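Local coordinates for phosphatidylinositol transfer protein SFH5 (Saccharomyces cerevisiae, PDB 6W32), which binds heme and transfers phosphatidylinositol without detectable phosphatidylcholine transfer, regulating PtdIns(4,5)P2 homeostasis at the plasma membrane, at residues 100-106 against 294-298; 130-135 against 259-264; 11-15 against 68-72. Residue numbers count along the deposited sequence, not the author numbering.

Contact 1: 100-106 against 294-298; sequences NPLSCAY and ILQKQ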
loop_
_atom_site.group_PDB
_atom_site.type_symbol
_atom_site.label_atom_id
_atom_site.label_comp_id
_atom_site.label_asym_id
_atom_site.label_seq_id
_atom_site.Cartn_x
_atom_site.Cartn_y
_atom_site.Cartn_z
ATOM N N ASN A 100 6.364 12.355 -4.611
ATOM C CA ASN A 100 7.446 11.376 -4.760
ATOM C C ASN A 100 7.264 10.216 -3.784
ATOM O O ASN A 100 7.826 10.234 -2.676
ATOM C CB ASN A 100 8.800 12.055 -4.578
ATOM C CG ASN A 100 9.923 11.310 -5.249
ATOM O OD1 ASN A 100 9.866 10.089 -5.429
ATOM N ND2 ASN A 100 10.965 12.047 -5.629
ATOM N N PRO A 101 6.503 9.176 -4.140
ATOM C CA PRO A 101 6.271 8.110 -3.141
ATOM C C PRO A 101 7.556 7.419 -2.719
ATOM O O PRO A 101 7.750 7.179 -1.521
ATOM C CB PRO A 101 5.300 7.137 -3.833
ATOM C CG PRO A 101 5.096 7.678 -5.236
ATOM C CD PRO A 101 6.102 8.780 -5.495
ATOM N N LEU A 102 8.458 7.114 -3.655
ATOM C CA LEU A 102 9.710 6.472 -3.265
ATOM C C LEU A 102 10.434 7.306 -2.229
ATOM O O LEU A 102 11.012 6.768 -1.279
ATOM C CB LEU A 102 10.615 6.273 -4.477
ATOM C CG LEU A 102 10.382 5.054 -5.353
ATOM C CD1 LEU A 102 11.639 4.770 -6.176
ATOM C CD2 LEU A 102 9.992 3.869 -4.491
ATOM N N SER A 103 10.400 8.633 -2.391
ATOM C CA SER A 103 11.175 9.513 -1.519
ATOM C C SER A 103 10.539 9.634 -0.142
ATOM O O SER A 103 11.256 9.686 0.857
ATOM C CB SER A 103 11.339 10.895 -2.162
ATOM O OG SER A 103 11.398 11.902 -1.167
ATOM N N CYS A 104 9.200 9.656 -0.069
ATOM C CA CYS A 104 8.505 9.555 1.215
ATOM C C CYS A 104 8.995 8.398 2.097
ATOM O O CYS A 104 9.058 8.541 3.322
ATOM C CB CYS A 104 7.017 9.391 0.979
ATOM S SG CYS A 104 6.199 10.881 0.491
ATOM N N ALA A 105 9.340 7.253 1.508
ATOM C CA ALA A 105 9.781 6.126 2.319
ATOM C C ALA A 105 11.262 6.181 2.666
ATOM O O ALA A 105 11.622 5.913 3.821
ATOM C CB ALA A 105 9.491 4.794 1.613
ATOM N N TYR A 106 12.128 6.520 1.700
ATOM C CA TYR A 106 13.561 6.254 1.812
ATOM C C TYR A 106 14.436 7.496 2.012
ATOM O O TYR A 106 15.654 7.358 2.222
ATOM C CB TYR A 106 14.040 5.492 0.571
ATOM C CG TYR A 106 13.307 4.205 0.355
ATOM C CD1 TYR A 106 13.085 3.318 1.405
ATOM C CD2 TYR A 106 12.818 3.868 -0.894
ATOM C CE1 TYR A 106 12.411 2.116 1.200
ATOM C CE2 TYR A 106 12.119 2.682 -1.099
ATOM C CZ TYR A 106 11.931 1.813 -0.053
ATOM O OH TYR A 106 11.262 0.641 -0.283
ATOM N N ILE A 294 16.298 5.134 -9.495
ATOM C CA ILE A 294 15.445 6.304 -9.707
ATOM C C ILE A 294 15.741 7.378 -8.678
ATOM O O ILE A 294 15.756 8.579 -8.991
ATOM C CB ILE A 294 13.964 5.893 -9.666
ATOM C CG1 ILE A 294 13.616 5.300 -11.000
ATOM C CG2 ILE A 294 13.062 7.108 -9.448
ATOM C CD1 ILE A 294 14.007 6.240 -12.130
ATOM N N LEU A 295 15.980 6.958 -7.432
ATOM C CA LEU A 295 16.123 7.915 -6.348
ATOM C C LEU A 295 17.462 8.644 -6.425
ATOM O O LEU A 295 17.511 9.874 -6.264
ATOM C CB LEU A 295 15.948 7.211 -5.006
ATOM C CG LEU A 295 14.583 7.441 -4.377
ATOM C CD1 LEU A 295 14.671 7.170 -2.924
ATOM C CD2 LEU A 295 14.090 8.854 -4.604
ATOM N N GLN A 296 18.556 7.915 -6.702
ATOM C CA GLN A 296 19.860 8.571 -6.732
ATOM C C GLN A 296 20.046 9.384 -8.017
ATOM O O GLN A 296 20.559 10.514 -7.971
ATOM C CB GLN A 296 20.996 7.552 -6.514
ATOM C CG GLN A 296 20.939 6.235 -7.271
ATOM C CD GLN A 296 21.868 5.140 -6.679
ATOM O OE1 GLN A 296 22.346 5.247 -5.539
ATOM N NE2 GLN A 296 22.130 4.090 -7.476
ATOM N N LYS A 297 19.597 8.859 -9.160
ATOM C CA LYS A 297 19.562 9.662 -10.380
ATOM C C LYS A 297 18.719 10.922 -10.223
ATOM O O LYS A 297 18.952 11.905 -10.926
ATOM C CB LYS A 297 19.043 8.813 -11.543
ATOM C CG LYS A 297 19.005 9.536 -12.841
ATOM C CD LYS A 297 17.836 9.116 -13.697
ATOM C CE LYS A 297 18.283 8.020 -14.632
ATOM N NZ LYS A 297 17.644 8.103 -15.964
ATOM N N GLN A 298 17.759 10.924 -9.301
ATOM C CA GLN A 298 16.971 12.128 -9.061
ATOM C C GLN A 298 17.800 13.203 -8.380
ATOM O O GLN A 298 17.529 14.393 -8.563
ATOM C CB GLN A 298 15.762 11.810 -8.184
ATOM C CG GLN A 298 14.494 11.380 -8.885
ATOM C CD GLN A 298 13.419 11.028 -7.865
ATOM O OE1 GLN A 298 13.542 11.395 -6.695
ATOM N NE2 GLN A 298 12.368 10.314 -8.290
#

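Contact 2: 130-135 against 259-264; sequences KKAVTW and YLKDCP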
loop_
_atom_site.group_PDB
_atom_site.type_symbol
_atom_site.label_atom_id
_atom_site.label_comp_id
_atom_site.label_asym_id
_atom_site.label_seq_id
_atom_site.Cartn_x
_atom_site.Cartn_y
_atom_site.Cartn_z
ATOM N N LYS A 130 -0.943 -12.822 3.234
ATOM C CA LYS A 130 -0.905 -12.291 4.590
ATOM C C LYS A 130 0.485 -12.446 5.197
ATOM O O LYS A 130 0.616 -12.479 6.420
ATOM C CB LYS A 130 -1.963 -12.957 5.471
ATOM C CG LYS A 130 -3.385 -12.879 4.938
ATOM C CD LYS A 130 -4.335 -13.024 6.069
ATOM C CE LYS A 130 -5.623 -13.695 5.617
ATOM N NZ LYS A 130 -6.506 -13.989 6.769
ATOM N N LYS A 131 1.514 -12.547 4.356
ATOM C CA LYS A 131 2.907 -12.555 4.775
ATOM C C LYS A 131 3.485 -11.152 4.963
ATOM O O LYS A 131 4.263 -10.921 5.888
ATOM C CB LYS A 131 3.747 -13.315 3.752
ATOM C CG LYS A 131 3.227 -14.694 3.402
ATOM C CD LYS A 131 3.885 -15.161 2.104
ATOM C CE LYS A 131 3.782 -16.657 1.944
ATOM N NZ LYS A 131 4.597 -17.112 0.807
ATOM N N ALA A 132 3.144 -10.199 4.111
ATOM C CA ALA A 132 3.542 -8.809 4.320
ATOM C C ALA A 132 2.380 -8.057 4.948
ATOM O O ALA A 132 1.298 -7.987 4.361
ATOM C CB ALA A 132 3.952 -8.151 3.004
ATOM N N VAL A 133 2.597 -7.495 6.129
ATOM C CA VAL A 133 1.575 -6.761 6.865
ATOM C C VAL A 133 2.145 -5.409 7.249
ATOM O O VAL A 133 3.322 -5.323 7.630
ATOM C CB VAL A 133 1.138 -7.539 8.135
ATOM C CG1 VAL A 133 -0.085 -6.919 8.768
ATOM C CG2 VAL A 133 0.843 -8.989 7.824
ATOM N N THR A 134 1.329 -4.351 7.178
ATOM C CA THR A 134 1.708 -3.110 7.862
ATOM C C THR A 134 0.698 -2.804 8.954
ATOM O O THR A 134 -0.467 -3.206 8.880
ATOM C CB THR A 134 1.832 -1.866 6.954
ATOM O OG1 THR A 134 0.533 -1.373 6.608
ATOM C CG2 THR A 134 2.594 -2.153 5.719
ATOM N N TRP A 135 1.147 -2.068 9.957
ATOM C CA TRP A 135 0.348 -1.866 11.147
ATOM C C TRP A 135 0.390 -0.396 11.524
ATOM O O TRP A 135 1.471 0.175 11.666
ATOM C CB TRP A 135 0.878 -2.697 12.318
ATOM C CG TRP A 135 1.107 -4.183 12.137
ATOM C CD1 TRP A 135 1.994 -4.813 11.288
ATOM C CD2 TRP A 135 0.483 -5.215 12.901
ATOM N NE1 TRP A 135 1.935 -6.188 11.484
ATOM C CE2 TRP A 135 1.011 -6.450 12.462
ATOM C CE3 TRP A 135 -0.475 -5.209 13.914
ATOM C CZ2 TRP A 135 0.605 -7.662 13.002
ATOM C CZ3 TRP A 135 -0.876 -6.396 14.450
ATOM C CH2 TRP A 135 -0.341 -7.623 13.992
ATOM N N TYR A 259 -6.911 -14.746 12.384
ATOM C CA TYR A 259 -6.758 -14.363 10.986
ATOM C C TYR A 259 -5.312 -14.211 10.534
ATOM O O TYR A 259 -4.994 -14.577 9.392
ATOM C CB TYR A 259 -7.505 -13.072 10.716
ATOM C CG TYR A 259 -8.957 -13.057 11.140
ATOM C CD1 TYR A 259 -9.974 -13.546 10.313
ATOM C CD2 TYR A 259 -9.328 -12.514 12.358
ATOM C CE1 TYR A 259 -11.327 -13.472 10.708
ATOM C CE2 TYR A 259 -10.669 -12.447 12.753
ATOM C CZ TYR A 259 -11.642 -12.906 11.924
ATOM O OH TYR A 259 -12.927 -12.818 12.364
ATOM N N LEU A 260 -4.410 -13.688 11.377
ATOM C CA LEU A 260 -2.979 -13.648 11.057
ATOM C C LEU A 260 -2.282 -14.703 11.898
ATOM O O LEU A 260 -2.068 -14.490 13.097
ATOM C CB LEU A 260 -2.352 -12.286 11.334
ATOM C CG LEU A 260 -2.853 -11.035 10.630
ATOM C CD1 LEU A 260 -1.945 -9.901 11.008
ATOM C CD2 LEU A 260 -2.932 -11.267 9.146
ATOM N N LYS A 261 -1.885 -15.816 11.270
ATOM C CA LYS A 261 -1.457 -16.952 12.075
ATOM C C LYS A 261 -0.253 -16.598 12.943
ATOM O O LYS A 261 -0.255 -16.895 14.143
ATOM C CB LYS A 261 -1.222 -18.195 11.200
ATOM C CG LYS A 261 -0.002 -18.301 10.324
ATOM C CD LYS A 261 0.084 -19.742 9.682
ATOM C CE LYS A 261 -1.324 -20.300 9.313
ATOM N NZ LYS A 261 -1.525 -21.822 9.282
ATOM N N ASP A 262 0.725 -15.857 12.407
ATOM C CA ASP A 262 1.976 -15.645 13.134
ATOM C C ASP A 262 2.170 -14.237 13.701
ATOM O O ASP A 262 3.301 -13.819 13.950
ATOM C CB ASP A 262 3.151 -16.014 12.245
ATOM C CG ASP A 262 3.271 -17.489 12.094
ATOM O OD1 ASP A 262 2.680 -18.175 12.954
ATOM O OD2 ASP A 262 3.914 -17.960 11.131
ATOM N N CYS A 263 1.093 -13.520 13.965
ATOM C CA CYS A 263 1.204 -12.250 14.644
ATOM C C CYS A 263 1.521 -12.480 16.122
ATOM O O CYS A 263 1.427 -13.600 16.617
ATOM C CB CYS A 263 -0.084 -11.467 14.457
ATOM S SG CYS A 263 -1.343 -11.988 15.535
ATOM N N PRO A 264 1.932 -11.455 16.866
ATOM C CA PRO A 264 2.415 -11.728 18.224
ATOM C C PRO A 264 1.304 -12.279 19.114
ATOM O O PRO A 264 0.140 -11.883 19.007
ATOM C CB PRO A 264 2.922 -10.361 18.701
ATOM C CG PRO A 264 2.229 -9.372 17.862
ATOM C CD PRO A 264 2.038 -10.018 16.539
#

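Contact 3: 11-15 against 68-72; sequences MKFDN and DRLTY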
loop_
_atom_site.group_PDB
_atom_site.type_symbol
_atom_site.label_atom_id
_atom_site.label_comp_id
_atom_site.label_asym_id
_atom_site.label_seq_id
_atom_site.Cartn_x
_atom_site.Cartn_y
_atom_site.Cartn_z
ATOM N N MET A 11 -1.401 -16.133 -15.073
ATOM C CA MET A 11 -2.437 -15.101 -15.085
ATOM C C MET A 11 -3.583 -15.539 -15.991
ATOM O O MET A 11 -3.362 -16.070 -17.098
ATOM C CB MET A 11 -1.866 -13.730 -15.528
ATOM C CG MET A 11 -1.231 -13.652 -16.946
ATOM S SD MET A 11 -0.382 -12.062 -17.404
ATOM C CE MET A 11 1.023 -12.075 -16.308
ATOM N N LYS A 12 -4.805 -15.285 -15.515
ATOM C CA LYS A 12 -6.015 -15.924 -16.019
ATOM C C LYS A 12 -6.914 -14.898 -16.691
ATOM O O LYS A 12 -7.277 -13.896 -16.066
ATOM C CB LYS A 12 -6.772 -16.619 -14.866
ATOM C CG LYS A 12 -8.142 -17.205 -15.222
ATOM C CD LYS A 12 -9.237 -16.678 -14.294
ATOM C CE LYS A 12 -9.589 -15.191 -14.534
ATOM N NZ LYS A 12 -10.865 -14.665 -13.896
ATOM N N PHE A 13 -7.290 -15.160 -17.948
ATOM C CA PHE A 13 -8.250 -14.330 -18.666
ATOM C C PHE A 13 -9.584 -15.063 -18.793
ATOM O O PHE A 13 -9.623 -16.243 -19.153
ATOM C CB PHE A 13 -7.732 -13.952 -20.069
ATOM C CG PHE A 13 -6.346 -13.400 -20.080
ATOM C CD1 PHE A 13 -6.118 -12.057 -19.815
ATOM C CD2 PHE A 13 -5.257 -14.213 -20.359
ATOM C CE1 PHE A 13 -4.828 -11.557 -19.826
ATOM C CE2 PHE A 13 -3.965 -13.709 -20.375
ATOM C CZ PHE A 13 -3.752 -12.400 -20.105
ATOM N N ASP A 14 -10.684 -14.351 -18.548
ATOM C CA ASP A 14 -12.001 -14.964 -18.706
ATOM C C ASP A 14 -12.344 -15.273 -20.163
ATOM O O ASP A 14 -13.092 -16.218 -20.437
ATOM C CB ASP A 14 -13.080 -14.069 -18.104
ATOM C CG ASP A 14 -13.395 -14.430 -16.656
ATOM O OD1 ASP A 14 -12.454 -14.826 -15.923
ATOM O OD2 ASP A 14 -14.586 -14.337 -16.258
ATOM N N ASN A 15 -11.846 -14.492 -21.108
ATOM C CA ASN A 15 -12.181 -14.683 -22.512
ATOM C C ASN A 15 -11.081 -14.004 -23.301
ATOM O O ASN A 15 -10.446 -13.084 -22.786
ATOM C CB ASN A 15 -13.539 -14.066 -22.829
ATOM C CG ASN A 15 -13.603 -12.637 -22.376
ATOM O OD1 ASN A 15 -12.767 -11.851 -22.751
ATOM N ND2 ASN A 15 -14.569 -12.296 -21.566
ATOM N N ASP A 68 5.037 -7.653 -16.519
ATOM C CA ASP A 68 3.779 -8.204 -17.020
ATOM C C ASP A 68 2.757 -8.441 -15.902
ATOM O O ASP A 68 1.567 -8.145 -16.077
ATOM C CB ASP A 68 4.059 -9.479 -17.809
ATOM C CG ASP A 68 4.691 -9.176 -19.175
ATOM O OD1 ASP A 68 4.948 -10.151 -19.928
ATOM O OD2 ASP A 68 4.922 -7.968 -19.486
ATOM N N ARG A 69 3.184 -8.952 -14.742
ATOM C CA ARG A 69 2.209 -9.134 -13.676
ATOM C C ARG A 69 1.646 -7.800 -13.222
ATOM O O ARG A 69 0.471 -7.707 -12.855
ATOM C CB ARG A 69 2.799 -9.883 -12.485
ATOM C CG ARG A 69 3.626 -11.086 -12.825
ATOM C CD ARG A 69 2.830 -12.247 -13.360
ATOM N NE ARG A 69 2.151 -12.989 -12.302
ATOM C CZ ARG A 69 0.828 -13.187 -12.258
ATOM N NH1 ARG A 69 0.274 -13.884 -11.250
ATOM N NH2 ARG A 69 0.057 -12.676 -13.227
ATOM N N LEU A 70 2.461 -6.751 -13.231
ATOM C CA LEU A 70 1.936 -5.473 -12.773
ATOM C C LEU A 70 0.931 -4.888 -13.765
ATOM O O LEU A 70 -0.081 -4.304 -13.352
ATOM C CB LEU A 70 3.070 -4.503 -12.474
ATOM C CG LEU A 70 3.915 -4.869 -11.249
ATOM C CD1 LEU A 70 5.068 -3.940 -11.176
ATOM C CD2 LEU A 70 3.116 -4.759 -9.984
ATOM N N THR A 71 1.148 -5.046 -15.078
ATOM C CA THR A 71 0.106 -4.509 -15.947
ATOM C C THR A 71 -1.147 -5.388 -15.911
ATOM O O THR A 71 -2.261 -4.856 -16.030
ATOM C CB THR A 71 0.621 -4.269 -17.377
ATOM O OG1 THR A 71 0.479 -5.434 -18.174
ATOM C CG2 THR A 71 2.053 -3.912 -17.383
ATOM N N TYR A 72 -1.003 -6.711 -15.702
ATOM C CA TYR A 72 -2.168 -7.558 -15.401
ATOM C C TYR A 72 -2.957 -7.006 -14.219
ATOM O O TYR A 72 -4.174 -6.775 -14.295
ATOM C CB TYR A 72 -1.739 -8.995 -15.084
ATOM C CG TYR A 72 -2.933 -9.920 -14.859
ATOM C CD1 TYR A 72 -3.545 -10.576 -15.939
ATOM C CD2 TYR A 72 -3.470 -10.115 -13.588
ATOM C CE1 TYR A 72 -4.631 -11.383 -15.764
ATOM C CE2 TYR A 72 -4.570 -10.918 -13.412
ATOM C CZ TYR A 72 -5.143 -11.556 -14.503
ATOM O OH TYR A 72 -6.244 -12.380 -14.333
#

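Contact 1: 100-106 against 294-298
Helix crossings need not be long to be specific, and here two short segments make a nearly perpendicular one. Helix 101-106, a single short element, meets helix 289-298, close to the C-terminus of the chain. The axes of 101-106 and 294-298 approach to 10.7 Å and cross at -94°, so contact is confined to one patch in which Leu295 is the central residue.

The apolar part is built around that leucine. Its CB points sideways, but the side chain extends inward to meet three residues of the short helix: Leu295 CG lies 4.1 Å from Leu102 CB, Leu295 CD2 lies 4.2 Å from Ser103 CB, and Leu295 CD1 lies 3.9 Å from Tyr106 CB. Leu102 also touches the preceding residue of the partner helix, its CD1 4.3 Å from Ile294 CG2. Beyond the two segments, helix 151-166 also packs on helix 101-106, touching Pro101 through Glu163 and Cys104 through Arg156.

The polar part lies at the start of helix 101-106. Asn100 is its N-cap, and the two ends of its amide have separate tasks. As acceptor, Asn100 OD1 takes a weak capping bond from Ser103 N at 3.4 Å; as donor, Asn100 ND2 gives a hydrogen bond to Gln298 OE1 at 2.9 Å, with an N-H...O angle of 158°.

Contact 2: 130-135 against 259-264
This is a buried contact between a strand and a loop within the CRAL-TRIO fold: strand 132-136 of the mixed sheet is covered by the loop that follows strand 247-250 and leads into helix 265-268. It illustrates how a loop without regular secondary structure can close over a sheet chiefly through one apolar side chain.

That side chain is Leu260, with Cys263 and Pro264 adding to it. Val133 and Trp135, two positions apart on the strand, both direct CB toward the loop; Leu260 CD1 packs 4.2 Å from Val133 CG1 and 3.9 Å from Trp135 CZ2. Its other methyl, Leu260 CD2, touches the aliphatic part of Lys130, 3.8 Å from Lys130 CD. A type I turn from Leu260 to Cys263 then folds the chain back so that Cys263 and Pro264 meet the indole as well: Trp135 CH2 lies 3.9 Å from Cys263 CB, at the ring edge, and 4.2 Å from Pro264 CD. A polar link borders this apolar patch, where Lys130 NZ donates to Tyr259 O at 3.1 Å while also bonding Tyr220 OH.

The side chain of Trp135 is about 7 Å from that of the heme-binding His183 and about 10 Å from the heme, close to the pocket without touching the cofactor. Around the contact, strand 132-136 runs between antiparallel 118-122 and parallel 179-184, and Leu277 of helix 277-280 touches both Trp135 and Pro264.

Contact 3: 11-15 against 68-72
Met11, the first modelled residue, packs against Tyr72 of helix 64-77. Met11 CB sits over one face of the Tyr72 ring, 3.8 Å from the ring centroid in a CH-pi contact, while Met11 SD approaches obliquely, 4.8 Å from the same centroid. The Tyr72 hydroxyl reaches past the methionine, and Tyr72 OH donates to Lys12 O at a short 2.5 Å. An edge of the same ring is directed at the face of Phe13 in an offset edge-to-face pair, with centroids 5.9 Å apart and planes at 69°. Arg69, one turn earlier on the helix, adds its guanidinium, with Arg69 NH2 3.2 Å from Met11 CB. Phe22 of helix 16-36, the helix that follows this N-terminal segment, also touches Met11. With a thioether beside a tyrosine ring, this surface contact is an example of the Met-aromatic motif, here joining the loop before helix 16-36 to helix 64-77.

How the contacts relate
The chemistry of the three contacts varies with their burial. Contact 2 is the most enclosed and depends mainly on apolar packing, where a loop packs on a strand of the CRAL-TRIO sheet, near the heme pocket. Contact 1 is partly buried and joins two helices, combining a leucine-centred patch with a hydrogen bond between two side-chain amides. Contact 3 is at the surface, where one tyrosine combines aromatic, sulfur and hydroxyl interactions. Both contacts 1 and 3 lie away from the annotated sites. No two contacts share an element or touch; their centres are 27 or 28 Å apart. Along the chain, contact 3 closes before contact 1 opens, and contact 2 is nested within the loop that contact 1 closes.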